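Local coordinates for putative sensory box/GGDEF family protein (Vibrio parahaemolyticus, PDB 3LID) that probably makes cyclic di-GMP from GTP through its GGDEF domain, the extracellular part described here being its PDC-fold (Cache-type) sensor, at residues Q81-R94 with P106-F119. Residues are numbered along the deposited sequence; the frame is centred on the assembly and turned at random.
Sequences QIRFLDTSGTEKVR and PSLILRDKSAREYF. With PO4 (phosphate ion), chain C.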
loop_
_atom_site.group_PDB
_atom_site.type_symbol
_atom_site.label_atom_id
_atom_site.label_comp_id
_atom_site.label_asym_id
_atom_site.label_seq_id
_atom_site.Cartn_x
_atom_site.Cartn_y
_atom_site.Cartn_z
ATOM N N GLN A 81 -1.903 -4.431 -10.559
ATOM C CA GLN A 81 -1.583 -4.371 -11.982
ATOM C C GLN A 81 -0.116 -4.418 -12.148
ATOM O O GLN A 81 0.608 -3.994 -11.284
ATOM C CB GLN A 81 -1.989 -2.963 -12.582
ATOM C CG GLN A 81 -3.484 -2.696 -12.456
ATOM C CD GLN A 81 -3.818 -1.347 -13.096
ATOM O OE1 GLN A 81 -3.991 -0.307 -12.411
ATOM N NE2 GLN A 81 -3.838 -1.350 -14.416
ATOM N N ILE A 82 0.331 -4.911 -13.318
ATOM C CA ILE A 82 1.722 -4.910 -13.703
ATOM C C ILE A 82 1.675 -4.472 -15.177
ATOM O O ILE A 82 0.964 -5.100 -15.974
ATOM C CB ILE A 82 2.355 -6.300 -13.627
ATOM C CG1 ILE A 82 2.288 -6.766 -12.135
ATOM C CG2 ILE A 82 3.860 -6.239 -14.126
ATOM C CD1 ILE A 82 2.807 -8.231 -12.007
ATOM N N ARG A 83 2.351 -3.361 -15.480
ATOM C CA ARG A 83 2.226 -2.768 -16.803
ATOM C C ARG A 83 3.558 -2.366 -17.367
ATOM O O ARG A 83 4.540 -2.072 -16.674
ATOM C CB ARG A 83 1.458 -1.480 -16.679
ATOM C CG ARG A 83 -0.061 -1.745 -16.416
ATOM C CD ARG A 83 -0.864 -0.412 -16.275
ATOM N NE ARG A 83 -0.460 0.228 -14.995
ATOM C CZ ARG A 83 -0.954 1.406 -14.588
ATOM N NH1 ARG A 83 -1.843 2.090 -15.370
ATOM N NH2 ARG A 83 -0.611 1.897 -13.386
ATOM N N PHE A 84 3.571 -2.285 -18.699
ATOM C CA PHE A 84 4.678 -1.630 -19.370
ATOM C C PHE A 84 4.035 -0.484 -20.178
ATOM O O PHE A 84 3.043 -0.691 -20.903
ATOM C CB PHE A 84 5.408 -2.577 -20.357
ATOM C CG PHE A 84 6.618 -1.933 -20.950
ATOM C CD1 PHE A 84 7.783 -1.802 -20.191
ATOM C CD2 PHE A 84 6.529 -1.311 -22.221
ATOM C CE1 PHE A 84 8.891 -1.159 -20.690
ATOM C CE2 PHE A 84 7.705 -0.609 -22.770
ATOM C CZ PHE A 84 8.869 -0.582 -21.969
ATOM N N LEU A 85 4.531 0.743 -19.958
ATOM C CA LEU A 85 4.107 1.946 -20.721
ATOM C C LEU A 85 5.249 2.307 -21.660
ATOM O O LEU A 85 6.419 2.241 -21.313
ATOM C CB LEU A 85 3.851 3.165 -19.761
ATOM C CG LEU A 85 2.492 3.150 -19.025
ATOM C CD1 LEU A 85 2.271 1.904 -18.162
ATOM C CD2 LEU A 85 2.536 4.427 -18.038
ATOM N N ASP A 86 4.888 2.746 -22.867
ATOM C CA ASP A 86 5.992 3.154 -23.750
ATOM C C ASP A 86 6.473 4.551 -23.394
ATOM O O ASP A 86 5.952 5.173 -22.422
ATOM C CB ASP A 86 5.525 3.000 -25.202
ATOM C CG ASP A 86 4.441 3.997 -25.629
ATOM O OD1 ASP A 86 4.100 5.033 -24.971
ATOM O OD2 ASP A 86 3.837 3.714 -26.730
ATOM N N THR A 87 7.426 5.080 -24.186
ATOM C CA THR A 87 7.974 6.382 -23.777
ATOM C C THR A 87 6.974 7.507 -23.867
ATOM O O THR A 87 7.137 8.518 -23.213
ATOM C CB THR A 87 9.243 6.772 -24.585
ATOM O OG1 THR A 87 8.878 6.781 -25.976
ATOM C CG2 THR A 87 10.333 5.763 -24.352
ATOM N N SER A 88 5.902 7.349 -24.631
ATOM C CA SER A 88 4.871 8.380 -24.696
ATOM C C SER A 88 3.856 8.308 -23.570
ATOM O O SER A 88 2.983 9.188 -23.437
ATOM C CB SER A 88 4.156 8.334 -26.083
ATOM O OG SER A 88 3.282 7.195 -26.122
ATOM N N GLY A 89 4.022 7.289 -22.720
ATOM C CA GLY A 89 3.089 7.064 -21.590
ATOM C C GLY A 89 1.846 6.248 -21.907
ATOM O O GLY A 89 0.898 6.183 -21.089
ATOM N N THR A 90 1.827 5.585 -23.055
ATOM C CA THR A 90 0.697 4.740 -23.475
ATOM C C THR A 90 0.938 3.294 -22.969
ATOM O O THR A 90 2.010 2.742 -23.155
ATOM C CB THR A 90 0.508 4.746 -25.002
ATOM O OG1 THR A 90 0.011 6.038 -25.359
ATOM C CG2 THR A 90 -0.640 3.757 -25.376
ATOM N N GLU A 91 -0.061 2.730 -22.313
ATOM C CA GLU A 91 0.058 1.333 -21.843
ATOM C C GLU A 91 0.219 0.399 -23.046
ATOM O O GLU A 91 -0.581 0.489 -24.014
ATOM C CB GLU A 91 -1.207 0.945 -21.120
ATOM C CG GLU A 91 -1.406 1.786 -19.783
ATOM C CD GLU A 91 -2.741 1.556 -19.149
ATOM O OE1 GLU A 91 -3.739 1.376 -19.903
ATOM O OE2 GLU A 91 -2.806 1.552 -17.843
ATOM N N LYS A 92 1.189 -0.485 -22.980
ATOM C CA LYS A 92 1.447 -1.446 -24.086
ATOM C C LYS A 92 1.188 -2.873 -23.549
ATOM O O LYS A 92 0.727 -3.779 -24.320
ATOM C CB LYS A 92 2.878 -1.380 -24.545
ATOM C CG LYS A 92 3.304 0.026 -25.086
ATOM C CD LYS A 92 2.538 0.378 -26.316
ATOM C CE LYS A 92 2.747 -0.710 -27.326
ATOM N NZ LYS A 92 2.489 -0.143 -28.643
ATOM N N VAL A 93 1.465 -3.080 -22.246
ATOM C CA VAL A 93 1.285 -4.424 -21.657
ATOM C C VAL A 93 0.599 -4.162 -20.343
ATOM O O VAL A 93 1.040 -3.288 -19.585
ATOM C CB VAL A 93 2.584 -5.158 -21.345
ATOM C CG1 VAL A 93 2.232 -6.587 -20.913
ATOM C CG2 VAL A 93 3.478 -5.270 -22.642
ATOM N N ARG A 94 -0.527 -4.833 -20.109
ATOM C CA ARG A 94 -1.244 -4.545 -18.863
ATOM C C ARG A 94 -1.841 -5.846 -18.302
ATOM O O ARG A 94 -2.776 -6.418 -18.898
ATOM C CB ARG A 94 -2.395 -3.580 -19.190
ATOM C CG ARG A 94 -3.262 -3.242 -17.981
ATOM C CD ARG A 94 -4.163 -2.036 -18.280
ATOM N NE ARG A 94 -4.914 -1.690 -17.083
ATOM C CZ ARG A 94 -6.223 -1.388 -17.048
ATOM N NH1 ARG A 94 -6.996 -1.361 -18.155
ATOM N NH2 ARG A 94 -6.778 -1.120 -15.846
ATOM N N PRO A 106 -4.206 -10.567 -19.025
ATOM C CA PRO A 106 -3.955 -9.282 -19.705
ATOM C C PRO A 106 -5.234 -8.572 -20.072
ATOM O O PRO A 106 -6.290 -9.245 -20.283
ATOM C CB PRO A 106 -3.227 -9.740 -21.020
ATOM C CG PRO A 106 -3.767 -11.136 -21.270
ATOM C CD PRO A 106 -3.797 -11.729 -19.828
ATOM N N SER A 107 -5.180 -7.245 -20.232
ATOM C CA SER A 107 -6.322 -6.478 -20.749
ATOM C C SER A 107 -5.957 -5.817 -22.050
ATOM O O SER A 107 -4.762 -5.361 -22.219
ATOM C CB SER A 107 -6.639 -5.354 -19.729
ATOM O OG SER A 107 -7.696 -4.494 -20.125
ATOM N N LEU A 108 -6.970 -5.639 -22.893
ATOM C CA LEU A 108 -6.735 -4.891 -24.101
ATOM C C LEU A 108 -7.235 -3.461 -23.901
ATOM O O LEU A 108 -7.202 -2.649 -24.896
ATOM C CB LEU A 108 -7.526 -5.534 -25.269
ATOM C CG LEU A 108 -7.013 -6.903 -25.707
ATOM C CD1 LEU A 108 -8.093 -7.471 -26.685
ATOM C CD2 LEU A 108 -5.693 -6.832 -26.362
ATOM N N ILE A 109 -7.581 -3.095 -22.661
ATOM C CA ILE A 109 -8.075 -1.728 -22.406
ATOM C C ILE A 109 -6.778 -0.939 -22.065
ATOM O O ILE A 109 -6.293 -1.033 -20.919
ATOM C CB ILE A 109 -9.091 -1.636 -21.269
ATOM C CG1 ILE A 109 -10.388 -2.412 -21.682
ATOM C CG2 ILE A 109 -9.480 -0.170 -21.018
ATOM C CD1 ILE A 109 -11.309 -2.646 -20.528
ATOM N N LEU A 110 -6.166 -0.310 -23.093
ATOM C CA LEU A 110 -4.846 0.289 -22.976
ATOM C C LEU A 110 -4.996 1.801 -23.136
ATOM O O LEU A 110 -5.587 2.264 -24.119
ATOM C CB LEU A 110 -3.924 -0.275 -24.026
ATOM C CG LEU A 110 -3.755 -1.778 -23.883
ATOM C CD1 LEU A 110 -2.917 -2.354 -25.017
ATOM C CD2 LEU A 110 -3.046 -2.120 -22.532
ATOM N N ARG A 111 -4.502 2.576 -22.190
ATOM C CA ARG A 111 -4.785 4.023 -22.180
ATOM C C ARG A 111 -3.519 4.842 -22.201
ATOM O O ARG A 111 -2.416 4.366 -21.889
ATOM C CB ARG A 111 -5.478 4.390 -20.872
ATOM C CG ARG A 111 -6.925 3.895 -20.764
ATOM C CD ARG A 111 -7.043 2.490 -20.129
ATOM N NE ARG A 111 -6.178 2.131 -18.971
ATOM C CZ ARG A 111 -6.494 2.201 -17.672
ATOM N NH1 ARG A 111 -7.690 2.654 -17.238
ATOM N NH2 ARG A 111 -5.604 1.816 -16.797
ATOM N N ASP A 112 -3.699 6.103 -22.616
ATOM C CA ASP A 112 -2.583 7.055 -22.543
ATOM C C ASP A 112 -2.548 7.677 -21.139
ATOM O O ASP A 112 -3.463 8.419 -20.760
ATOM C CB ASP A 112 -2.922 8.165 -23.574
ATOM C CG ASP A 112 -1.959 9.290 -23.550
ATOM O OD1 ASP A 112 -1.012 9.343 -22.730
ATOM O OD2 ASP A 112 -2.145 10.127 -24.444
ATOM N N LYS A 113 -1.480 7.376 -20.364
ATOM C CA LYS A 113 -1.344 7.816 -18.977
ATOM C C LYS A 113 -0.428 9.009 -18.862
ATOM O O LYS A 113 0.038 9.373 -17.772
ATOM C CB LYS A 113 -0.781 6.688 -18.136
ATOM C CG LYS A 113 -1.773 5.575 -18.016
ATOM C CD LYS A 113 -2.869 5.892 -16.954
ATOM C CE LYS A 113 -3.963 4.839 -17.012
ATOM N NZ LYS A 113 -4.942 4.987 -15.826
ATOM N N SER A 114 -0.129 9.622 -20.025
ATOM C CA SER A 114 0.865 10.683 -19.988
ATOM C C SER A 114 0.515 11.919 -19.157
ATOM O O SER A 114 1.470 12.670 -18.773
ATOM C CB SER A 114 1.276 11.075 -21.403
ATOM O OG SER A 114 0.154 11.685 -22.038
ATOM N N ALA A 115 -0.770 12.161 -18.866
ATOM C CA ALA A 115 -1.157 13.335 -18.058
ATOM C C ALA A 115 -0.981 13.096 -16.547
ATOM O O ALA A 115 -0.995 14.056 -15.758
ATOM C CB ALA A 115 -2.589 13.711 -18.316
ATOM N N ARG A 116 -0.724 11.850 -16.148
ATOM C CA ARG A 116 -0.637 11.549 -14.732
ATOM C C ARG A 116 0.668 12.011 -14.140
ATOM O O ARG A 116 1.732 11.854 -14.736
ATOM C CB ARG A 116 -0.731 10.056 -14.528
ATOM C CG ARG A 116 -2.222 9.544 -14.805
ATOM C CD ARG A 116 -3.268 10.122 -13.849
ATOM N NE ARG A 116 -3.100 9.566 -12.457
ATOM C CZ ARG A 116 -3.512 8.345 -12.083
ATOM N NH1 ARG A 116 -4.108 7.486 -12.971
ATOM N NH2 ARG A 116 -3.286 7.938 -10.781
ATOM N N GLU A 117 0.587 12.554 -12.915
ATOM C CA GLU A 117 1.842 12.986 -12.296
ATOM C C GLU A 117 2.831 11.859 -12.034
ATOM O O GLU A 117 4.040 12.071 -12.055
ATOM C CB GLU A 117 1.500 13.763 -11.007
ATOM C CG GLU A 117 0.732 15.085 -11.333
ATOM C CD GLU A 117 1.590 16.139 -12.114
ATOM O OE1 GLU A 117 2.836 16.025 -12.179
ATOM O OE2 GLU A 117 1.011 17.063 -12.750
ATOM N N TYR A 118 2.333 10.635 -11.830
ATOM C CA TYR A 118 3.251 9.563 -11.513
ATOM C C TYR A 118 4.040 9.254 -12.754
ATOM O O TYR A 118 5.198 8.833 -12.667
ATOM C CB TYR A 118 2.523 8.304 -10.949
ATOM C CG TYR A 118 1.711 7.458 -11.927
ATOM C CD1 TYR A 118 2.341 6.649 -12.902
ATOM C CD2 TYR A 118 0.311 7.457 -11.865
ATOM C CE1 TYR A 118 1.574 5.861 -13.761
ATOM C CE2 TYR A 118 -0.464 6.657 -12.717
ATOM C CZ TYR A 118 0.192 5.898 -13.693
ATOM O OH TYR A 118 -0.578 5.091 -14.482
ATOM N N PHE A 119 3.425 9.492 -13.928
ATOM C CA PHE A 119 4.125 9.264 -15.176
ATOM C C PHE A 119 5.182 10.324 -15.418
ATOM O O PHE A 119 6.323 10.001 -15.775
ATOM C CB PHE A 119 3.180 9.199 -16.387
ATOM C CG PHE A 119 3.946 9.063 -17.657
ATOM C CD1 PHE A 119 4.587 7.871 -17.966
ATOM C CD2 PHE A 119 4.081 10.163 -18.500
ATOM C CE1 PHE A 119 5.308 7.767 -19.161
ATOM C CE2 PHE A 119 4.823 10.051 -19.700
ATOM C CZ PHE A 119 5.408 8.883 -19.993
HETATM P P PO4 C . -3.446 3.938 -12.429
HETATM O O1 PO4 C . -4.386 2.734 -12.627
HETATM O O2 PO4 C . -3.136 4.385 -13.864
HETATM O O3 PO4 C . -2.162 3.553 -11.752
HETATM O O4 PO4 C . -4.159 5.054 -11.673
HETATM O O HOH W 1 0.896 8.974 -24.708
HETATM O O HOH W 2 -1.527 -6.505 -22.217
#
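Arg-111 is bent at chi2 (90°) and again at chi3, which lays its guanidinium alongside the carboxylate of Glu-91, whose chain runs extended beyond CG toward the same end. The Arg-111 guanidinium grips the carboxylate side-on: its NE donates to Glu-91 OE1 at 2.7 Å, with OE1 in the guanidinium plane, while NH2 reaches the syn lone pair of OE2. The backbone N of Arg-111 also donates to OE1, from the same face of the carboxylate as NE but on the anti side. Glu-91 OE2 takes a further bond, from Arg-83 NH1 at 2.7 Å, which approaches nearly along the C-O axis. Arg-94, stretched out from CG to NE, lays its guanidinium flat on that of Arg-111, centres 3.7 Å apart and planes 13° apart, as its NH1 donates to Ile-109 O. Asp-140 adds a second carboxylate to Arg-111.

Between the backbones there is one bridge, Thr-90 with Asp-112, flanked by Glu-91 N to Arg-111 O and Lys-113 N to Gly-89 O. At the turn 86-89, Gly-89 CA sits over the face of the Phe-119 ring, 3.7 Å from its centroid, a CH-pi contact that leaves no room for a side chain.

The loop following edge strand 103-106 is thus tied across the hairpin of the seven-stranded sheet of this PDC domain. Next to the Glu-91 network, Arg-83, Lys-113, Arg-116 and Tyr-118 converge on a phosphate, probably from the crystallisation liquor, and Arg-83 NH1 joins the two by bonding both Glu-91 and the phosphate; Lys-113 NZ and Tyr-118 OH each donate to phosphate O2 at 2.7 Å. Glu-91 probably offsets part of the arginine charge, yet the cluster remains rich in cationic donors, which is consistent with a site suited to an anion.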